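Protein (CD58) (Homo sapiens, PDB 1CCZ) serves as a cell-surface adhesion glycoprotein that binds CD2 on T cells through its amino-terminal immunoglobulin-like domain. Local coordinates at residues 112-126 with 145-157. Sequence-based numbering, arbitrary orientation. Where two conformers were deposited one is given.
Sequences CEVLEGTDVELKLYQ and NLRAPFKCKAVNR
Q126 and F150 face each other at one end of an antiparallel strand pair, and the glutamine amide does most of the work there. With CG anti to the backbone N (chi1 172°) and the chain extended, Q126 passes across F150, CG over one face of the ring, its amide plane 31° from that ring. Both NE2 hydrogens are used: Q126 NE2 gives a nearly straight bond to A148 O (3.1 Å), lying in the amide plane, and another to N145 O (2.8 Å), reached from above the carbonyl plane. Two waters donate to Q126 OE1, so bonds at both ends of the amide fix its rotation. N145 is itself shaped by an Asx turn, its OD1 accepting from R147 N.

From here 121-126 and 150-156 run antiparallel, E121, K123 and Y125 each exchanging two backbone hydrogen bonds with V155, K153 and K151. On the face carrying these six side chains K151 NZ sits off-centre over the Y125 ring, 4.9 Å from its centroid, a cation-pi contact, while K123 NZ bridges to E121 OE2 (2.7 Å). At the far end N156 ND2 donates to T118 O (3.2 Å) and to E94 O, which links the loop to the segment leading in from the first domain, while N156 OD1 accepts from the nearby V158 N.

The other face is the core: L122 CD2 meets A154 CB at 3.7 Å, L124 CD1 packs near C152 CB, and V114, just past strand 109-113, sets CG2 on A154 CB. The C112–C152 disulfide, SG to SG 2.0 Å, joins the two sheets, the arrangement of an immunoglobulin C2-set beta sandwich.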
ATOM      1  N   CYS A 112      14.563  17.308  -0.534  1.00 24.69           N
ATOM      2  CA  CYS A 112      13.480  16.712  -1.292  1.00 23.23           C
ATOM      3  C   CYS A 112      12.359  16.453  -0.280  1.00 23.66           C
ATOM      4  O   CYS A 112      12.632  16.095   0.862  1.00 23.91           O
ATOM      5  CB  CYS A 112      13.908  15.393  -1.931  1.00 20.62           C
ATOM      6  SG  CYS A 112      12.478  14.608  -2.737  1.00 28.04           S
ATOM      7  N   GLU A 113      11.110  16.652  -0.677  1.00 21.34           N
ATOM      8  CA  GLU A 113      10.001  16.397   0.227  1.00 19.95           C
ATOM      9  C   GLU A 113       8.791  15.949  -0.565  1.00 22.52           C
ATOM     10  O   GLU A 113       8.739  16.111  -1.783  1.00 21.05           O
ATOM     11  CB  GLU A 113       9.681  17.647   1.022  1.00 23.38           C
ATOM     12  CG  GLU A 113       9.112  18.766   0.188  1.00 25.04           C
ATOM     13  CD  GLU A 113       8.353  19.768   1.035  1.00 28.29           C
ATOM     14  OE1 GLU A 113       8.928  20.270   2.017  1.00 26.78           O
ATOM     15  OE2 GLU A 113       7.175  20.049   0.720  1.00 29.00           O
ATOM     16  N   VAL A 114       7.817  15.360   0.115  1.00 20.50           N
ATOM     17  CA  VAL A 114       6.622  14.894  -0.569  1.00 19.38           C
ATOM     18  C   VAL A 114       5.523  15.070   0.456  1.00 21.69           C
ATOM     19  O   VAL A 114       5.730  14.800   1.636  1.00 20.67           O
ATOM     20  CB  VAL A 114       6.774  13.406  -1.059  1.00 20.42           C
ATOM     21  CG1 VAL A 114       6.889  12.443   0.118  1.00 19.45           C
ATOM     22  CG2 VAL A 114       5.601  13.029  -1.967  1.00 17.38           C
ATOM     23  N   LEU A 115       4.371  15.567   0.008  1.00 20.94           N
ATOM     24  CA  LEU A 115       3.244  15.837   0.905  1.00 20.13           C
ATOM     25  C   LEU A 115       2.390  14.634   1.279  1.00 19.66           C
ATOM     26  O   LEU A 115       2.182  14.351   2.452  1.00 20.70           O
ATOM     27  CB  LEU A 115       2.327  16.910   0.301  1.00 19.78           C
ATOM     28  CG  LEU A 115       1.181  17.421   1.181  1.00 20.78           C
ATOM     29  CD1 LEU A 115       1.743  18.003   2.466  1.00 17.99           C
ATOM     30  CD2 LEU A 115       0.381  18.469   0.409  1.00 17.68           C
ATOM     31  N   GLU A 116       1.889  13.936   0.275  1.00 20.92           N
ATOM     32  CA  GLU A 116       1.011  12.809   0.504  1.00 21.61           C
ATOM     33  C   GLU A 116       1.705  11.456   0.431  1.00 24.26           C
ATOM     34  O   GLU A 116       2.774  11.314  -0.169  1.00 25.93           O
ATOM     35  CB  GLU A 116      -0.135  12.840  -0.517  1.00 21.71           C
ATOM     36  CG  GLU A 116      -0.948  14.108  -0.528  1.00 23.21           C
ATOM     37  CD  GLU A 116      -2.035  14.065  -1.559  1.00 28.07           C
ATOM     38  OE1 GLU A 116      -2.897  13.167  -1.462  1.00 33.77           O
ATOM     39  OE2 GLU A 116      -2.038  14.919  -2.467  1.00 31.94           O
ATOM     40  N   GLY A 117       1.068  10.457   1.042  1.00 23.27           N
ATOM     41  CA  GLY A 117       1.592   9.109   1.039  1.00 21.44           C
ATOM     42  C   GLY A 117       1.714   8.504   2.421  1.00 23.55           C
ATOM     43  O   GLY A 117       2.036   9.202   3.391  1.00 23.84           O
ATOM     44  N   THR A 118       1.444   7.200   2.501  1.00 23.49           N
ATOM     45  CA  THR A 118       1.553   6.457   3.748  1.00 25.74           C
ATOM     46  C   THR A 118       2.874   5.658   3.709  1.00 24.86           C
ATOM     47  O   THR A 118       3.198   5.061   2.683  1.00 23.72           O
ATOM     48  CB  THR A 118       0.376   5.446   3.911  1.00 25.27           C
ATOM     49  OG1 THR A 118      -0.873   6.102   3.705  1.00 30.25           O
ATOM     50  CG2 THR A 118       0.369   4.879   5.295  1.00 31.85           C
ATOM     51  N   ASP A 119       3.616   5.637   4.814  1.00 26.74           N
ATOM     52  CA  ASP A 119       4.887   4.888   4.893  1.00 31.34           C
ATOM     53  C   ASP A 119       5.738   5.117   3.657  1.00 28.77           C
ATOM     54  O   ASP A 119       6.129   4.193   2.939  1.00 29.36           O
ATOM     55  CB  ASP A 119       4.643   3.382   5.054  1.00 34.09           C
ATOM     56  CG  ASP A 119       5.697   2.713   5.929  0.50 33.50           C
ATOM     57  OD1 ASP A 119       6.420   3.421   6.673  0.50 31.16           O
ATOM     58  OD2 ASP A 119       5.796   1.473   5.870  0.50 34.98           O
ATOM     59  N   VAL A 120       6.025   6.381   3.433  1.00 29.05           N
ATOM     60  CA  VAL A 120       6.787   6.806   2.295  1.00 27.77           C
ATOM     61  C   VAL A 120       8.292   6.759   2.548  1.00 28.61           C
ATOM     62  O   VAL A 120       8.771   6.965   3.661  1.00 27.47           O
ATOM     63  CB  VAL A 120       6.371   8.257   1.930  1.00 27.27           C
ATOM     64  CG1 VAL A 120       7.210   8.798   0.778  1.00 28.44           C
ATOM     65  CG2 VAL A 120       4.903   8.281   1.579  1.00 23.08           C
ATOM     66  N   GLU A 121       9.022   6.483   1.482  1.00 29.25           N
ATOM     67  CA  GLU A 121      10.465   6.481   1.499  1.00 29.75           C
ATOM     68  C   GLU A 121      10.851   7.429   0.351  1.00 26.94           C
ATOM     69  O   GLU A 121      10.275   7.357  -0.736  1.00 25.84           O
ATOM     70  CB  GLU A 121      10.982   5.082   1.197  1.00 31.58           C
ATOM     71  CG  GLU A 121      12.458   4.923   1.364  1.00 44.36           C
ATOM     72  CD  GLU A 121      12.880   3.460   1.354  1.00 53.33           C
ATOM     73  OE1 GLU A 121      12.617   2.745   2.365  1.00 57.69           O
ATOM     74  OE2 GLU A 121      13.469   3.034   0.331  1.00 54.91           O
ATOM     75  N   LEU A 122      11.795   8.326   0.597  1.00 23.32           N
ATOM     76  CA  LEU A 122      12.282   9.230  -0.439  1.00 21.08           C
ATOM     77  C   LEU A 122      13.640   8.658  -0.858  1.00 23.07           C
ATOM     78  O   LEU A 122      14.442   8.246  -0.000  1.00 21.76           O
ATOM     79  CB  LEU A 122      12.465  10.642   0.121  1.00 19.38           C
ATOM     80  CG  LEU A 122      11.170  11.422   0.384  1.00 19.84           C
ATOM     81  CD1 LEU A 122      11.517  12.789   0.963  1.00 21.32           C
ATOM     82  CD2 LEU A 122      10.362  11.562  -0.917  1.00 20.95           C
ATOM     83  N   LYS A 123      13.895   8.606  -2.161  1.00 21.13           N
ATOM     84  CA  LYS A 123      15.157   8.087  -2.673  1.00 21.65           C
ATOM     85  C   LYS A 123      15.784   9.158  -3.558  1.00 22.63           C
ATOM     86  O   LYS A 123      15.107   9.724  -4.416  1.00 23.06           O
ATOM     87  CB  LYS A 123      14.894   6.829  -3.476  1.00 20.95           C
ATOM     88  CG  LYS A 123      14.230   5.759  -2.658  1.00 24.11           C
ATOM     89  CD  LYS A 123      13.879   4.601  -3.539  1.00 31.09           C
ATOM     90  CE  LYS A 123      14.609   3.354  -3.098  1.00 42.80           C
ATOM     91  NZ  LYS A 123      13.722   2.410  -2.325  1.00 47.31           N
ATOM     92  N   LEU A 124      17.066   9.451  -3.345  1.00 21.15           N
ATOM     93  CA  LEU A 124      17.739  10.482  -4.128  1.00 21.24           C
ATOM     94  C   LEU A 124      18.806   9.920  -5.059  1.00 25.01           C
ATOM     95  O   LEU A 124      19.581   9.034  -4.678  1.00 22.43           O
ATOM     96  CB  LEU A 124      18.363  11.513  -3.196  1.00 20.19           C
ATOM     97  CG  LEU A 124      18.966  12.760  -3.838  1.00 22.35           C
ATOM     98  CD1 LEU A 124      17.889  13.621  -4.455  1.00 20.62           C
ATOM     99  CD2 LEU A 124      19.724  13.535  -2.774  1.00 21.36           C
ATOM    100  N   TYR A 125      18.830  10.443  -6.285  1.00 24.99           N
ATOM    101  CA  TYR A 125      19.797  10.039  -7.308  1.00 25.66           C
ATOM    102  C   TYR A 125      20.439  11.254  -7.973  1.00 26.64           C
ATOM    103  O   TYR A 125      19.824  12.309  -8.073  1.00 26.94           O
ATOM    104  CB  TYR A 125      19.114   9.213  -8.396  1.00 24.99           C
ATOM    105  CG  TYR A 125      18.295   8.066  -7.876  1.00 27.23           C
ATOM    106  CD1 TYR A 125      17.009   8.274  -7.371  1.00 30.16           C
ATOM    107  CD2 TYR A 125      18.787   6.760  -7.917  1.00 28.84           C
ATOM    108  CE1 TYR A 125      16.223   7.201  -6.924  1.00 29.65           C
ATOM    109  CE2 TYR A 125      18.018   5.679  -7.473  1.00 28.52           C
ATOM    110  CZ  TYR A 125      16.737   5.910  -6.984  1.00 32.14           C
ATOM    111  OH  TYR A 125      15.964   4.851  -6.579  1.00 35.25           O
ATOM    112  N   GLN A 126      21.690  11.119  -8.387  1.00 27.80           N
ATOM    113  CA  GLN A 126      22.366  12.198  -9.110  1.00 29.55           C
ATOM    114  C   GLN A 126      23.065  11.430 -10.203  1.00 34.58           C
ATOM    115  O   GLN A 126      23.952  10.619  -9.931  1.00 33.64           O
ATOM    116  CB  GLN A 126      23.386  12.952  -8.275  1.00 26.04           C
ATOM    117  CG  GLN A 126      24.173  13.923  -9.139  1.00 26.97           C
ATOM    118  CD  GLN A 126      24.934  14.923  -8.328  1.00 28.66           C
ATOM    119  OE1 GLN A 126      25.542  14.575  -7.318  1.00 31.83           O
ATOM    120  NE2 GLN A 126      24.916  16.181  -8.751  1.00 26.69           N
ATOM    121  N   ASN A 145      29.061  17.644  -5.852  1.00 37.89           N
ATOM    122  CA  ASN A 145      29.194  18.114  -7.226  1.00 37.39           C
ATOM    123  C   ASN A 145      27.836  18.321  -7.896  1.00 37.87           C
ATOM    124  O   ASN A 145      26.811  17.827  -7.414  1.00 36.71           O
ATOM    125  CB  ASN A 145      29.997  17.117  -8.046  1.00 35.02           C
ATOM    126  CG  ASN A 145      29.182  15.932  -8.461  1.00 34.24           C
ATOM    127  OD1 ASN A 145      28.535  15.951  -9.500  1.00 35.62           O
ATOM    128  ND2 ASN A 145      29.201  14.883  -7.647  1.00 35.22           N
ATOM    129  N   LEU A 146      27.842  19.051  -9.014  1.00 34.44           N
ATOM    130  CA  LEU A 146      26.625  19.327  -9.760  1.00 30.57           C
ATOM    131  C   LEU A 146      26.794  18.933 -11.219  1.00 30.10           C
ATOM    132  O   LEU A 146      26.309  19.608 -12.118  1.00 31.28           O
ATOM    133  CB  LEU A 146      26.259  20.806  -9.634  1.00 26.89           C
ATOM    134  CG  LEU A 146      25.910  21.215  -8.194  1.00 27.93           C
ATOM    135  CD1 LEU A 146      25.616  22.692  -8.141  1.00 28.58           C
ATOM    136  CD2 LEU A 146      24.713  20.427  -7.693  1.00 28.31           C
ATOM    137  N   ARG A 147      27.477  17.825 -11.452  1.00 30.15           N
ATOM    138  CA  ARG A 147      27.705  17.354 -12.810  1.00 33.07           C
ATOM    139  C   ARG A 147      26.459  16.748 -13.465  1.00 33.10           C
ATOM    140  O   ARG A 147      26.417  16.555 -14.679  1.00 33.49           O
ATOM    141  CB  ARG A 147      28.834  16.322 -12.819  1.00 36.83           C
ATOM    142  CG  ARG A 147      30.207  16.885 -12.485  1.00 39.21           C
ATOM    143  CD  ARG A 147      31.288  15.853 -12.792  1.00 42.89           C
ATOM    144  NE  ARG A 147      31.234  14.703 -11.886  1.00 46.03           N
ATOM    145  CZ  ARG A 147      31.762  14.690 -10.658  1.00 48.58           C
ATOM    146  NH1 ARG A 147      32.390  15.763 -10.177  1.00 45.58           N
ATOM    147  NH2 ARG A 147      31.654  13.600  -9.903  1.00 48.40           N
ATOM    148  N   ALA A 148      25.454  16.421 -12.661  1.00 31.03           N
ATOM    149  CA  ALA A 148      24.223  15.856 -13.199  1.00 27.25           C
ATOM    150  C   ALA A 148      23.043  16.352 -12.374  1.00 26.46           C
ATOM    151  O   ALA A 148      23.210  16.790 -11.243  1.00 25.82           O
ATOM    152  CB  ALA A 148      24.278  14.345 -13.163  1.00 24.58           C
ATOM    153  N   PRO A 149      21.840  16.345 -12.957  1.00 26.25           N
ATOM    154  CA  PRO A 149      20.681  16.801 -12.184  1.00 26.55           C
ATOM    155  C   PRO A 149      20.359  15.786 -11.084  1.00 24.39           C
ATOM    156  O   PRO A 149      20.879  14.676 -11.081  1.00 24.33           O
ATOM    157  CB  PRO A 149      19.558  16.892 -13.219  1.00 26.77           C
ATOM    158  CG  PRO A 149      19.992  16.034 -14.348  1.00 27.54           C
ATOM    159  CD  PRO A 149      21.492  15.977 -14.339  1.00 28.03           C
ATOM    160  N   PHE A 150      19.510  16.179 -10.143  1.00 25.16           N
ATOM    161  CA  PHE A 150      19.110  15.289  -9.063  1.00 24.11           C
ATOM    162  C   PHE A 150      17.724  14.727  -9.332  1.00 24.94           C
ATOM    163  O   PHE A 150      16.858  15.422  -9.867  1.00 26.20           O
ATOM    164  CB  PHE A 150      19.079  16.050  -7.753  1.00 21.76           C
ATOM    165  CG  PHE A 150      20.429  16.371  -7.224  1.00 24.11           C
ATOM    166  CD1 PHE A 150      21.130  15.436  -6.475  1.00 24.50           C
ATOM    167  CD2 PHE A 150      21.006  17.611  -7.476  1.00 25.82           C
ATOM    168  CE1 PHE A 150      22.395  15.728  -5.977  1.00 25.06           C
ATOM    169  CE2 PHE A 150      22.277  17.921  -6.982  1.00 26.89           C
ATOM    170  CZ  PHE A 150      22.972  16.973  -6.230  1.00 23.96           C
ATOM    171  N   LYS A 151      17.517  13.467  -8.985  1.00 23.41           N
ATOM    172  CA  LYS A 151      16.213  12.863  -9.148  1.00 23.83           C
ATOM    173  C   LYS A 151      15.814  12.388  -7.770  1.00 25.16           C
ATOM    174  O   LYS A 151      16.603  11.743  -7.060  1.00 23.39           O
ATOM    175  CB  LYS A 151      16.246  11.675 -10.086  1.00 24.96           C
ATOM    176  CG  LYS A 151      14.931  10.921 -10.155  1.00 28.55           C
ATOM    177  CD  LYS A 151      14.990   9.950 -11.314  1.00 37.23           C
ATOM    178  CE  LYS A 151      13.767   9.061 -11.371  1.00 44.25           C
ATOM    179  NZ  LYS A 151      13.989   7.747 -10.700  1.00 52.74           N
ATOM    180  N   CYS A 152      14.600  12.750  -7.375  1.00 23.60           N
ATOM    181  CA  CYS A 152      14.074  12.329  -6.093  1.00 22.01           C
ATOM    182  C   CYS A 152      12.834  11.527  -6.362  1.00 22.16           C
ATOM    183  O   CYS A 152      11.955  11.943  -7.121  1.00 23.99           O
ATOM    184  CB  CYS A 152      13.729  13.514  -5.222  1.00 22.90           C
ATOM    185  SG  CYS A 152      13.186  12.940  -3.592  1.00 24.75           S
ATOM    186  N   LYS A 153      12.772  10.355  -5.762  1.00 23.14           N
ATOM    187  CA  LYS A 153      11.634   9.489  -5.948  1.00 22.25           C
ATOM    188  C   LYS A 153      10.926   9.258  -4.616  1.00 23.04           C
ATOM    189  O   LYS A 153      11.564   9.018  -3.595  1.00 24.82           O
ATOM    190  CB  LYS A 153      12.111   8.171  -6.523  1.00 23.62           C
ATOM    191  CG  LYS A 153      11.022   7.181  -6.747  1.00 33.95           C
ATOM    192  CD  LYS A 153      11.608   5.822  -7.069  1.00 42.90           C
ATOM    193  CE  LYS A 153      12.533   5.901  -8.275  1.00 50.02           C
ATOM    194  NZ  LYS A 153      12.756   4.540  -8.861  1.00 55.61           N
ATOM    195  N   ALA A 154       9.606   9.389  -4.612  1.00 23.44           N
ATOM    196  CA  ALA A 154       8.829   9.108  -3.403  1.00 24.39           C
ATOM    197  C   ALA A 154       8.162   7.770  -3.712  1.00 24.58           C
ATOM    198  O   ALA A 154       7.512   7.608  -4.752  1.00 25.51           O
ATOM    199  CB  ALA A 154       7.778  10.171  -3.165  1.00 25.24           C
ATOM    200  N   VAL A 155       8.339   6.795  -2.832  1.00 25.87           N
ATOM    201  CA  VAL A 155       7.750   5.492  -3.080  1.00 27.83           C
ATOM    202  C   VAL A 155       7.196   4.802  -1.819  1.00 26.09           C
ATOM    203  O   VAL A 155       7.679   4.995  -0.701  1.00 26.17           O
ATOM    204  CB  VAL A 155       8.805   4.569  -3.791  1.00 28.75           C
ATOM    205  CG1 VAL A 155      10.116   4.654  -3.077  1.00 28.21           C
ATOM    206  CG2 VAL A 155       8.327   3.127  -3.841  1.00 28.95           C
ATOM    207  N   ASN A 156       6.121   4.057  -2.008  1.00 27.17           N
ATOM    208  CA  ASN A 156       5.538   3.261  -0.933  1.00 27.66           C
ATOM    209  C   ASN A 156       5.004   2.014  -1.616  1.00 29.58           C
ATOM    210  O   ASN A 156       5.105   1.870  -2.846  1.00 28.97           O
ATOM    211  CB  ASN A 156       4.459   4.018  -0.125  1.00 25.59           C
ATOM    212  CG  ASN A 156       3.188   4.310  -0.910  1.00 22.31           C
ATOM    213  OD1 ASN A 156       2.947   3.758  -1.980  1.00 27.08           O
ATOM    214  ND2 ASN A 156       2.365   5.189  -0.363  1.00 24.13           N
ATOM    215  N   ARG A 157       4.464   1.097  -0.829  1.00 32.98           N
ATOM    216  CA  ARG A 157       3.964  -0.157  -1.372  1.00 34.58           C
ATOM    217  C   ARG A 157       2.975  -0.047  -2.514  1.00 32.77           C
ATOM    218  O   ARG A 157       2.889  -0.949  -3.328  1.00 32.22           O
ATOM    219  CB  ARG A 157       3.327  -0.981  -0.256  1.00 41.49           C
ATOM    220  CG  ARG A 157       4.296  -1.369   0.835  1.00 48.28           C
ATOM    221  CD  ARG A 157       5.093  -2.560   0.383  1.00 53.63           C
ATOM    222  NE  ARG A 157       5.841  -3.152   1.483  1.00 60.32           N
ATOM    223  CZ  ARG A 157       6.304  -4.396   1.464  1.00 62.19           C
ATOM    224  NH1 ARG A 157       6.082  -5.159   0.395  1.00 61.26           N
ATOM    225  NH2 ARG A 157       6.994  -4.868   2.501  1.00 63.74           N
TER
HETATM  226  O   HOH W   1       5.052   1.777   2.143  1.00 40.57           O
HETATM  227  O   HOH W   2      26.758  15.293  -5.143  1.00 33.27           O
HETATM  228  O   HOH W   3      27.344  12.558  -7.365  1.00 44.27           O